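Long-range contacts in chitooligosaccharide oxidase (Gibberella zeae, PDB 6Y0R), which oxidises the C1 hydroxyl of chitooligosaccharides to the lactone with a bicovalently bound FAD, reducing molecular oxygen to hydrogen peroxide: residues Y168-R173 with D279-G284; I265-G270 with M376-G381; K232-D237 with A307-W312. One frame throughout, in Å; residues are numbered along the deposited sequence.

Interaction 1: Y168-R173 with D279-G284. With FAD (flavin-adenine dinucleotide), chain B.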
loop_
_atom_site.group_PDB
_atom_site.type_symbol
_atom_site.label_atom_id
_atom_site.label_comp_id
_atom_site.label_asym_id
_atom_site.label_seq_id
_atom_site.Cartn_x
_atom_site.Cartn_y
_atom_site.Cartn_z
ATOM N N TYR A 168 2.735 4.638 0.391
ATOM C CA TYR A 168 4.036 5.194 -0.031
ATOM C C TYR A 168 3.883 5.780 -1.433
ATOM O O TYR A 168 3.472 5.066 -2.356
ATOM C CB TYR A 168 5.112 4.116 -0.007
ATOM C CG TYR A 168 6.432 4.605 -0.521
ATOM C CD1 TYR A 168 7.349 5.243 0.308
ATOM C CD2 TYR A 168 6.771 4.389 -1.847
ATOM C CE1 TYR A 168 8.564 5.709 -0.215
ATOM C CE2 TYR A 168 7.971 4.851 -2.368
ATOM C CZ TYR A 168 8.872 5.506 -1.548
ATOM O OH TYR A 168 10.063 5.890 -2.155
ATOM N N GLY A 169 4.257 7.045 -1.627
ATOM C CA GLY A 169 4.238 7.618 -2.986
ATOM C C GLY A 169 5.318 8.655 -3.199
ATOM O O GLY A 169 6.299 8.685 -2.436
ATOM N N MET A 170 5.101 9.474 -4.215
ATOM C CA MET A 170 6.164 10.333 -4.778
ATOM C C MET A 170 6.493 11.553 -3.908
ATOM O O MET A 170 7.395 12.281 -4.323
ATOM C CB MET A 170 5.716 10.794 -6.171
ATOM C CG MET A 170 5.613 9.618 -7.122
ATOM S SD MET A 170 7.281 9.030 -7.414
ATOM C CE MET A 170 6.925 7.353 -7.941
ATOM N N VAL A 171 5.789 11.817 -2.808
ATOM C CA VAL A 171 6.255 12.847 -1.848
ATOM C C VAL A 171 6.437 12.251 -0.459
ATOM O O VAL A 171 6.371 13.028 0.517
ATOM C CB VAL A 171 5.344 14.086 -1.833
ATOM C CG1 VAL A 171 5.430 14.801 -3.183
ATOM C CG2 VAL A 171 3.916 13.795 -1.427
ATOM N N ALA A 172 6.631 10.936 -0.341
ATOM C CA ALA A 172 6.745 10.274 0.976
ATOM C C ALA A 172 7.887 10.891 1.800
ATOM O O ALA A 172 7.747 11.020 3.019
ATOM C CB ALA A 172 6.968 8.788 0.767
ATOM N N ARG A 173 9.028 11.158 1.199
ATOM C CA ARG A 173 10.192 11.560 2.019
ATOM C C ARG A 173 9.930 12.964 2.550
ATOM O O ARG A 173 10.499 13.287 3.596
ATOM C CB ARG A 173 11.499 11.463 1.261
ATOM C CG ARG A 173 11.835 10.023 0.897
ATOM C CD ARG A 173 13.197 9.838 0.282
ATOM N NE ARG A 173 14.297 10.039 1.227
ATOM C CZ ARG A 173 15.027 11.127 1.340
ATOM N NH1 ARG A 173 14.770 12.195 0.606
ATOM N NH2 ARG A 173 16.020 11.132 2.209
ATOM N N ASP A 279 13.389 6.638 -11.433
ATOM C CA ASP A 279 12.261 7.595 -11.587
ATOM C C ASP A 279 11.951 8.202 -10.232
ATOM O O ASP A 279 12.158 7.567 -9.197
ATOM C CB ASP A 279 11.024 7.005 -12.238
ATOM C CG ASP A 279 10.302 6.091 -11.334
ATOM O OD1 ASP A 279 10.709 4.903 -11.304
ATOM O OD2 ASP A 279 9.311 6.583 -10.682
ATOM N N GLY A 280 11.493 9.447 -10.235
ATOM C CA GLY A 280 11.193 10.089 -8.963
ATOM C C GLY A 280 10.444 11.383 -9.152
ATOM O O GLY A 280 10.109 11.750 -10.303
ATOM N N ALA A 281 10.227 12.073 -8.047
ATOM C CA ALA A 281 9.597 13.405 -8.043
ATOM C C ALA A 281 10.349 14.316 -7.094
ATOM O O ALA A 281 10.826 13.879 -6.065
ATOM C CB ALA A 281 8.155 13.345 -7.644
ATOM N N TYR A 282 10.376 15.602 -7.455
ATOM C CA TYR A 282 11.115 16.623 -6.693
ATOM C C TYR A 282 10.167 17.802 -6.426
ATOM O O TYR A 282 9.630 18.392 -7.375
ATOM C CB TYR A 282 12.332 17.068 -7.487
ATOM C CG TYR A 282 13.085 18.218 -6.866
ATOM C CD1 TYR A 282 14.002 17.979 -5.855
ATOM C CD2 TYR A 282 12.915 19.514 -7.317
ATOM C CE1 TYR A 282 14.723 19.004 -5.258
ATOM C CE2 TYR A 282 13.623 20.551 -6.721
ATOM C CZ TYR A 282 14.532 20.298 -5.711
ATOM O OH TYR A 282 15.229 21.326 -5.126
ATOM N N ILE A 283 9.953 18.150 -5.173
ATOM C CA ILE A 283 9.096 19.314 -4.845
ATOM C C ILE A 283 9.934 20.564 -5.132
ATOM O O ILE A 283 10.864 20.905 -4.383
ATOM C CB ILE A 283 8.574 19.270 -3.418
ATOM C CG1 ILE A 283 7.751 18.011 -3.177
ATOM C CG2 ILE A 283 7.735 20.499 -3.104
ATOM C CD1 ILE A 283 7.578 17.737 -1.732
ATOM N N GLY A 284 9.642 21.201 -6.242
ATOM C CA GLY A 284 10.406 22.351 -6.738
ATOM C C GLY A 284 10.516 22.292 -8.247
ATOM O O GLY A 284 9.884 21.421 -8.884
HETATM P PA FAD B . -8.620 -3.730 -0.359
HETATM O O1A FAD B . -8.332 -5.010 -1.031
HETATM O O2A FAD B . -9.987 -3.172 -0.382
HETATM O O5B FAD B . -8.161 -3.786 1.165
HETATM C C5B FAD B . -6.804 -4.021 1.542
HETATM C C4B FAD B . -6.758 -4.495 2.984
HETATM O O4B FAD B . -7.253 -3.444 3.853
HETATM C C3B FAD B . -7.615 -5.722 3.354
HETATM O O3B FAD B . -7.058 -6.412 4.480
HETATM C C2B FAD B . -8.938 -5.084 3.754
HETATM O O2B FAD B . -9.786 -5.919 4.546
HETATM C C1B FAD B . -8.451 -3.867 4.493
HETATM N N9A FAD B . -9.383 -2.750 4.506
HETATM C C8A FAD B . -9.757 -1.998 3.423
HETATM N N7A FAD B . -10.626 -1.047 3.742
HETATM C C5A FAD B . -10.828 -1.204 5.109
HETATM C C6A FAD B . -11.637 -0.515 6.032
HETATM N N6A FAD B . -12.379 0.534 5.668
HETATM N N1A FAD B . -11.646 -0.935 7.328
HETATM C C2A FAD B . -10.893 -2.011 7.633
HETATM N N3A FAD B . -10.073 -2.722 6.854
HETATM C C4A FAD B . -10.085 -2.271 5.585
HETATM N N1 FAD B . 0.859 0.912 -2.506
HETATM C C2 FAD B . 1.660 1.932 -2.164
HETATM O O2 FAD B . 2.023 2.098 -0.944
HETATM N N3 FAD B . 2.060 2.824 -3.118
HETATM C C4 FAD B . 1.693 2.736 -4.452
HETATM O O4 FAD B . 2.080 3.588 -5.269
HETATM C C4X FAD B . 0.840 1.674 -4.837
HETATM N N5 FAD B . 0.421 1.592 -6.102
HETATM C C5X FAD B . -0.514 0.628 -6.407
HETATM C C6 FAD B . -1.037 0.564 -7.727
HETATM C C7 FAD B . -1.961 -0.405 -8.079
HETATM C C7M FAD B . -2.494 -0.486 -9.496
HETATM C C8 FAD B . -2.452 -1.331 -7.069
HETATM C C8M FAD B . -3.550 -2.341 -7.339
HETATM C C9 FAD B . -1.888 -1.278 -5.777
HETATM C C9A FAD B . -0.925 -0.319 -5.435
HETATM N N10 FAD B . -0.407 -0.252 -4.130
HETATM C C10 FAD B . 0.473 0.775 -3.771
HETATM C "C1'" FAD B . -0.781 -1.226 -3.099
HETATM C "C2'" FAD B . -1.960 -0.724 -2.263
HETATM O "O2'" FAD B . -1.532 0.266 -1.327
HETATM C "C3'" FAD B . -2.548 -1.908 -1.538
HETATM O "O3'" FAD B . -2.980 -2.830 -2.565
HETATM C "C4'" FAD B . -3.706 -1.459 -0.645
HETATM O "O4'" FAD B . -3.880 -2.342 0.478
HETATM C "C5'" FAD B . -4.966 -1.401 -1.461
HETATM O "O5'" FAD B . -6.038 -0.797 -0.713
HETATM P P FAD B . -7.517 -1.071 -1.212
HETATM O O1P FAD B . -8.453 -0.348 -0.317
HETATM O O2P FAD B . -7.659 -0.856 -2.674
HETATM O O3P FAD B . -7.599 -2.679 -1.030
HETATM O O HOH W 1 8.862 14.585 -3.868
#

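Interaction 2: I265-G270 with M376-G381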
loop_
_atom_site.group_PDB
_atom_site.type_symbol
_atom_site.label_atom_id
_atom_site.label_comp_id
_atom_site.label_asym_id
_atom_site.label_seq_id
_atom_site.Cartn_x
_atom_site.Cartn_y
_atom_site.Cartn_z
ATOM N N ILE A 265 13.141 15.208 -2.433
ATOM C CA ILE A 265 13.293 14.138 -3.448
ATOM C C ILE A 265 12.716 12.828 -2.889
ATOM O O ILE A 265 13.074 12.461 -1.807
ATOM C CB ILE A 265 14.747 13.910 -3.858
ATOM C CG1 ILE A 265 15.446 15.159 -4.384
ATOM C CG2 ILE A 265 14.804 12.771 -4.844
ATOM C CD1 ILE A 265 16.877 14.952 -4.610
ATOM N N THR A 266 11.852 12.162 -3.645
ATOM C CA THR A 266 11.476 10.757 -3.446
ATOM C C THR A 266 11.791 10.048 -4.754
ATOM O O THR A 266 11.414 10.578 -5.804
ATOM C CB THR A 266 10.034 10.592 -2.961
ATOM O OG1 THR A 266 9.805 11.275 -1.715
ATOM C CG2 THR A 266 9.687 9.127 -2.792
ATOM N N MET A 267 12.529 8.948 -4.719
ATOM C CA MET A 267 12.857 8.297 -5.982
ATOM C C MET A 267 13.095 6.814 -5.780
ATOM O O MET A 267 13.228 6.341 -4.611
ATOM C CB MET A 267 14.079 8.929 -6.654
ATOM C CG MET A 267 15.348 8.784 -5.926
ATOM S SD MET A 267 16.601 9.716 -6.940
ATOM C CE MET A 267 16.085 9.302 -8.589
ATOM N N GLN A 268 13.108 6.137 -6.906
ATOM C CA GLN A 268 13.203 4.671 -6.939
ATOM C C GLN A 268 14.011 4.204 -8.151
ATOM O O GLN A 268 14.070 4.900 -9.166
ATOM C CB GLN A 268 11.788 4.097 -6.905
ATOM C CG GLN A 268 10.991 4.477 -8.121
ATOM C CD GLN A 268 9.539 4.048 -8.049
ATOM O OE1 GLN A 268 9.104 3.332 -7.141
ATOM N NE2 GLN A 268 8.758 4.587 -8.979
ATOM N N MET A 269 14.520 2.989 -8.033
ATOM C CA MET A 269 15.229 2.301 -9.098
ATOM C C MET A 269 14.316 1.195 -9.622
ATOM O O MET A 269 13.906 0.335 -8.808
ATOM C CB MET A 269 16.538 1.715 -8.593
ATOM C CG MET A 269 17.314 1.016 -9.688
ATOM S SD MET A 269 18.140 2.102 -10.852
ATOM C CE MET A 269 19.270 2.989 -9.788
ATOM N N GLY A 270 13.992 1.216 -10.913
ATOM C CA GLY A 270 13.251 0.110 -11.533
ATOM C C GLY A 270 14.217 -0.860 -12.202
ATOM O O GLY A 270 15.267 -0.403 -12.738
ATOM N N MET A 376 13.240 -0.575 -6.358
ATOM C CA MET A 376 13.970 -0.294 -5.111
ATOM C C MET A 376 13.763 1.176 -4.729
ATOM O O MET A 376 14.285 2.048 -5.421
ATOM C CB MET A 376 15.461 -0.575 -5.259
ATOM C CG MET A 376 16.172 -0.392 -3.969
ATOM S SD MET A 376 17.881 -0.837 -4.074
ATOM C CE MET A 376 18.514 0.558 -4.963
ATOM N N ASP A 377 12.955 1.418 -3.705
ATOM C CA ASP A 377 12.536 2.772 -3.298
ATOM C C ASP A 377 13.440 3.218 -2.149
ATOM O O ASP A 377 13.626 2.440 -1.225
ATOM C CB ASP A 377 11.079 2.785 -2.853
ATOM C CG ASP A 377 10.059 2.144 -3.793
ATOM O OD1 ASP A 377 10.318 2.089 -4.986
ATOM O OD2 ASP A 377 9.008 1.646 -3.277
ATOM N N ILE A 378 13.892 4.476 -2.151
ATOM C CA ILE A 378 14.565 5.039 -0.945
ATOM C C ILE A 378 13.461 5.560 -0.032
ATOM O O ILE A 378 12.756 6.536 -0.424
ATOM C CB ILE A 378 15.582 6.145 -1.333
ATOM C CG1 ILE A 378 16.630 5.592 -2.289
ATOM C CG2 ILE A 378 16.187 6.683 -0.050
ATOM C CD1 ILE A 378 17.239 6.613 -3.223
ATOM N N THR A 379 13.154 4.868 1.064
ATOM C CA THR A 379 12.152 5.343 2.044
ATOM C C THR A 379 12.823 6.191 3.128
ATOM O O THR A 379 12.116 6.989 3.719
ATOM C CB THR A 379 11.414 4.182 2.724
ATOM O OG1 THR A 379 12.325 3.387 3.481
ATOM C CG2 THR A 379 10.725 3.305 1.712
ATOM N N GLY A 380 14.094 5.947 3.432
ATOM C CA GLY A 380 14.756 6.570 4.601
ATOM C C GLY A 380 15.736 7.674 4.235
ATOM O O GLY A 380 15.595 8.357 3.186
ATOM N N GLY A 381 16.723 7.831 5.120
ATOM C CA GLY A 381 17.757 8.859 5.018
ATOM C C GLY A 381 17.518 9.925 6.079
ATOM O O GLY A 381 16.419 10.002 6.642
#

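Interaction 3: K232-D237 with A307-W312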
loop_
_atom_site.group_PDB
_atom_site.type_symbol
_atom_site.label_atom_id
_atom_site.label_comp_id
_atom_site.label_asym_id
_atom_site.label_seq_id
_atom_site.Cartn_x
_atom_site.Cartn_y
_atom_site.Cartn_z
ATOM N N LYS A 232 4.504 23.660 -8.211
ATOM C CA LYS A 232 5.645 23.224 -9.026
ATOM C C LYS A 232 6.223 21.957 -8.394
ATOM O O LYS A 232 6.787 22.019 -7.277
ATOM C CB LYS A 232 6.688 24.328 -9.133
ATOM C CG LYS A 232 6.253 25.550 -9.953
ATOM C CD LYS A 232 7.259 26.652 -9.947
ATOM C CE LYS A 232 6.831 27.872 -10.746
ATOM N NZ LYS A 232 5.737 28.646 -10.095
ATOM N N ILE A 233 6.147 20.869 -9.142
ATOM C CA ILE A 233 6.681 19.565 -8.690
ATOM C C ILE A 233 7.206 18.923 -9.955
ATOM O O ILE A 233 6.523 18.941 -10.970
ATOM C CB ILE A 233 5.657 18.715 -7.904
ATOM C CG1 ILE A 233 6.295 17.370 -7.552
ATOM C CG2 ILE A 233 4.337 18.512 -8.629
ATOM C CD1 ILE A 233 5.679 16.703 -6.359
ATOM N N THR A 234 8.430 18.447 -9.906
ATOM C CA THR A 234 9.150 17.969 -11.086
ATOM C C THR A 234 9.262 16.446 -11.033
ATOM O O THR A 234 9.989 15.949 -10.180
ATOM C CB THR A 234 10.514 18.654 -11.173
ATOM O OG1 THR A 234 10.306 20.070 -11.181
ATOM C CG2 THR A 234 11.291 18.231 -12.394
ATOM N N TYR A 235 8.721 15.765 -12.028
ATOM C CA TYR A 235 8.965 14.313 -12.187
ATOM C C TYR A 235 10.207 14.176 -13.030
ATOM O O TYR A 235 10.534 15.071 -13.840
ATOM C CB TYR A 235 7.764 13.561 -12.733
ATOM C CG TYR A 235 7.290 13.949 -14.097
ATOM C CD1 TYR A 235 7.893 13.425 -15.222
ATOM C CD2 TYR A 235 6.132 14.700 -14.234
ATOM C CE1 TYR A 235 7.382 13.694 -16.485
ATOM C CE2 TYR A 235 5.621 14.981 -15.492
ATOM C CZ TYR A 235 6.270 14.504 -16.617
ATOM O OH TYR A 235 5.790 14.760 -17.887
ATOM N N PHE A 236 10.935 13.091 -12.818
ATOM C CA PHE A 236 12.204 12.907 -13.532
ATOM C C PHE A 236 12.482 11.423 -13.717
ATOM O O PHE A 236 11.930 10.575 -13.038
ATOM C CB PHE A 236 13.362 13.589 -12.817
ATOM C CG PHE A 236 13.684 13.085 -11.433
ATOM C CD1 PHE A 236 13.068 13.619 -10.311
ATOM C CD2 PHE A 236 14.603 12.051 -11.263
ATOM C CE1 PHE A 236 13.367 13.139 -9.046
ATOM C CE2 PHE A 236 14.901 11.577 -9.993
ATOM C CZ PHE A 236 14.275 12.124 -8.888
ATOM N N ASP A 237 13.338 11.164 -14.698
ATOM C CA ASP A 237 13.782 9.811 -15.070
ATOM C C ASP A 237 15.246 9.875 -15.468
ATOM O O ASP A 237 15.680 10.892 -16.053
ATOM C CB ASP A 237 12.899 9.255 -16.187
ATOM C CG ASP A 237 11.457 9.046 -15.747
ATOM O OD1 ASP A 237 11.172 7.988 -15.090
ATOM O OD2 ASP A 237 10.646 9.990 -15.948
ATOM N N ALA A 307 13.256 15.494 -17.282
ATOM C CA ALA A 307 12.487 16.086 -16.168
ATOM C C ALA A 307 11.466 17.079 -16.696
ATOM O O ALA A 307 11.731 17.818 -17.711
ATOM C CB ALA A 307 13.403 16.741 -15.177
ATOM N N THR A 308 10.344 17.121 -16.021
ATOM C CA THR A 308 9.246 18.034 -16.383
ATOM C C THR A 308 8.631 18.580 -15.109
ATOM O O THR A 308 8.267 17.785 -14.236
ATOM C CB THR A 308 8.191 17.343 -17.241
ATOM O OG1 THR A 308 8.790 16.785 -18.413
ATOM C CG2 THR A 308 7.104 18.318 -17.627
ATOM N N THR A 309 8.481 19.900 -15.041
ATOM C CA THR A 309 7.773 20.524 -13.914
ATOM C C THR A 309 6.289 20.633 -14.261
ATOM O O THR A 309 5.940 21.263 -15.319
ATOM C CB THR A 309 8.380 21.876 -13.556
ATOM O OG1 THR A 309 9.771 21.697 -13.324
ATOM C CG2 THR A 309 7.752 22.491 -12.326
ATOM N N VAL A 310 5.462 20.189 -13.352
ATOM C CA VAL A 310 3.982 20.232 -13.434
ATOM C C VAL A 310 3.457 20.700 -12.077
ATOM O O VAL A 310 4.258 21.056 -11.201
ATOM C CB VAL A 310 3.442 18.854 -13.842
ATOM C CG1 VAL A 310 3.846 18.499 -15.257
ATOM C CG2 VAL A 310 3.894 17.762 -12.896
ATOM N N ASP A 311 2.148 20.758 -11.914
ATOM C CA ASP A 311 1.515 20.973 -10.600
ATOM C C ASP A 311 1.103 19.614 -10.062
ATOM O O ASP A 311 1.256 18.581 -10.746
ATOM C CB ASP A 311 0.389 22.016 -10.678
ATOM C CG ASP A 311 -0.794 21.597 -11.516
ATOM O OD1 ASP A 311 -1.112 20.373 -11.569
ATOM O OD2 ASP A 311 -1.408 22.515 -12.106
ATOM N N TRP A 312 0.655 19.600 -8.832
ATOM C CA TRP A 312 0.316 18.346 -8.136
ATOM C C TRP A 312 -0.646 17.487 -8.961
ATOM O O TRP A 312 -0.456 16.270 -9.124
ATOM C CB TRP A 312 -0.258 18.704 -6.767
ATOM C CG TRP A 312 -0.709 17.498 -6.023
ATOM C CD1 TRP A 312 -1.976 17.085 -5.754
ATOM C CD2 TRP A 312 0.161 16.479 -5.520
ATOM N NE1 TRP A 312 -1.957 15.889 -5.097
ATOM C CE2 TRP A 312 -0.659 15.507 -4.910
ATOM C CE3 TRP A 312 1.551 16.308 -5.544
ATOM C CZ2 TRP A 312 -0.137 14.381 -4.282
ATOM C CZ3 TRP A 312 2.062 15.214 -4.895
ATOM C CH2 TRP A 312 1.236 14.269 -4.286
#

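Interaction 1: Y168-R173 with D279-G284
M170 and V171, in the turn that follows a flavin-binding residue, rest against A281 and I283 of strand 275-283, so the contact joins the FAD site to the large antiparallel sheet. Y168 holds the flavin through its backbone: Y168 N donates to FAD O2 at 3.0 Å, and FAD N3 donates to Y168 O at 2.8 Å. This pair of nearly straight bonds reads the pyrimidine edge of the isoalloxazine. A type I turn from G169 to A172 then swings the chain toward the sheet.

M170 makes the broadest approach. M170 CB meets A281 CB at 3.8 Å, and the A281 methyl also lies 3.6 Å from M170 O; a side chain as small as alanine lets the turn come this close. The methionine chain, bent at chi2 (-69°), carries SD past the backbone of G280, and its CE methyl ends 3.7 Å from D279 OD2, the two side chains crossing at about a right angle. That is van der Waals contact; the polar partner of D279 OD2 is Q268 NE2. Farther along, the branched V171 and I283 also cross at about a right angle, with V171 CG1 3.9 Å from I283 CD1, a purely apolar touch. No direct hydrogen bond links the two segments. A water lies between them, 2.8 Å from M170 O and 3.0 Å from A281 O, placed to donate to either.

Strand 275-283 runs between strands 233-239 and 265-272, and V171 and I283 both also touch I233 on the first of these. R173, in the first turn of helix 172-175, hydrogen-bonds through its backbone N to T266 OG1 on the second, while Y282 turns from the contact toward helix 286-300.

Interaction 2: I265-G270 with M376-G381
Q268 and M269 pair with D377 and M376 as antiparallel neighbours inside the seven-stranded sheet, and M267 is joined to I378 by one further bond. M269 and M376 form a hydrogen-bonded pair: M269 N donates to M376 O at 2.8 Å, and M376 N to M269 O at 2.7 Å. The ladder continues with the longer, nearly straight bond from I378 N to M267 O, 3.2 Å.

Between these rungs Q268 and D377 make a non-hydrogen-bonded pair, their side chains alongside one another and pointing the same way. D377 OD1 lies 3.1 Å from Q268 CB and only 2.8 Å from Q268 OE1. These last two are both acceptors as modelled and are not counted as a hydrogen bond; the amide and carboxylate planes stand 45° apart. The amide has its polar partner elsewhere, since Q268 NE2 donates to D279 OD2, which is consistent with OE1 being the atom turned toward D377. Nearest atoms of the D377 side chain and FAD are about 7 Å apart.

On the other face the residues are apolar, three methionines and an isoleucine: M267 CG touches I378 CD1 at 3.9 Å, and M269 CB faces M376 CB at 4.2 Å. Unbranched methionines can bend to fit a helix laid over them, and F254 of helix 247-260 touches all four side chains. The Q268-D377 face looks instead toward M170 and Y168, while strands 275-283 and 403-411 continue the sheet beyond the pair.

Interaction 3: K232-D237 with A307-W312
I233 and Y235 pack firmly against V310, W312 and T308 on one face of an antiparallel pair, whereas K232, T234 and T309 make a lighter, more polar contact on the other. Four backbone bonds hold the strands together. I233 and V310 exchange two, I233 N to V310 O at 2.8 Å and V310 N to I233 O at 2.9 Å; Y235 and T308 exchange the other two, with Y235 N to T308 O the more bent.

On the tight face I233 is buried. Its CD1 reaches the edge of the W312 ring, 4.2 Å from CZ3, and its CG2 sits beside the backbone of D311 and W312, where the strand turns into helix 312-320. In Y235, CG stands between the backbone N and the carbonyl carbon (chi1 62°), which starts the ring toward T308. T308 CB lies over one face, 3.9 Å from the ring centroid and 28° off its normal, a CH-pi contact suited to a beta-branched residue, and V310 CG1 approaches CE2 obliquely at 3.9 Å. L315 and H318 of helix 312-320 add to this side, H318 stacking on the tyrosine.

The solvent side is confined to K232 and the partly exposed T309. K232 offers just the start of its chain, CB to T309 CG2 at 3.8 Å. T234 OG1 and T309 OG1 lie 2.7 Å apart, a probable hydrogen bond, though the T309 proton has another acceptor within reach; T234 OG1 is also bonded to G284 O. Farther along, A307 CB meets F236 CB at 3.9 Å, and helix 286-300 covers this end.

The four backbone bonds set the register, and the side chains decide how each face is packed: apolar and aromatic groups fill the side under helix 312-320, while threonines on the opposite face bring their hydroxyls together at the edge of the sheet.

In the fold
All three contacts reach the same antiparallel sheet. Interaction 2 is its buried interior, interaction 3 its outer border, and interaction 1 lies between, where a turn from the flavin-binding part of the chain lands on strand 275-283. Interactions 2 and 3 are strand pairs held by backbone hydrogen bonds; interaction 1 relies on apolar touches and a water. The contacts interlock: strand 275-283 lies between the first strands of the other two, and the side chain of R173 in interaction 1 is bonded to the carbonyl of G380 in interaction 2. Methionines and a close acid-amide pair mark the interior, threonines beside an aromatic and aliphatic cluster the border, and only interaction 1 binds FAD directly.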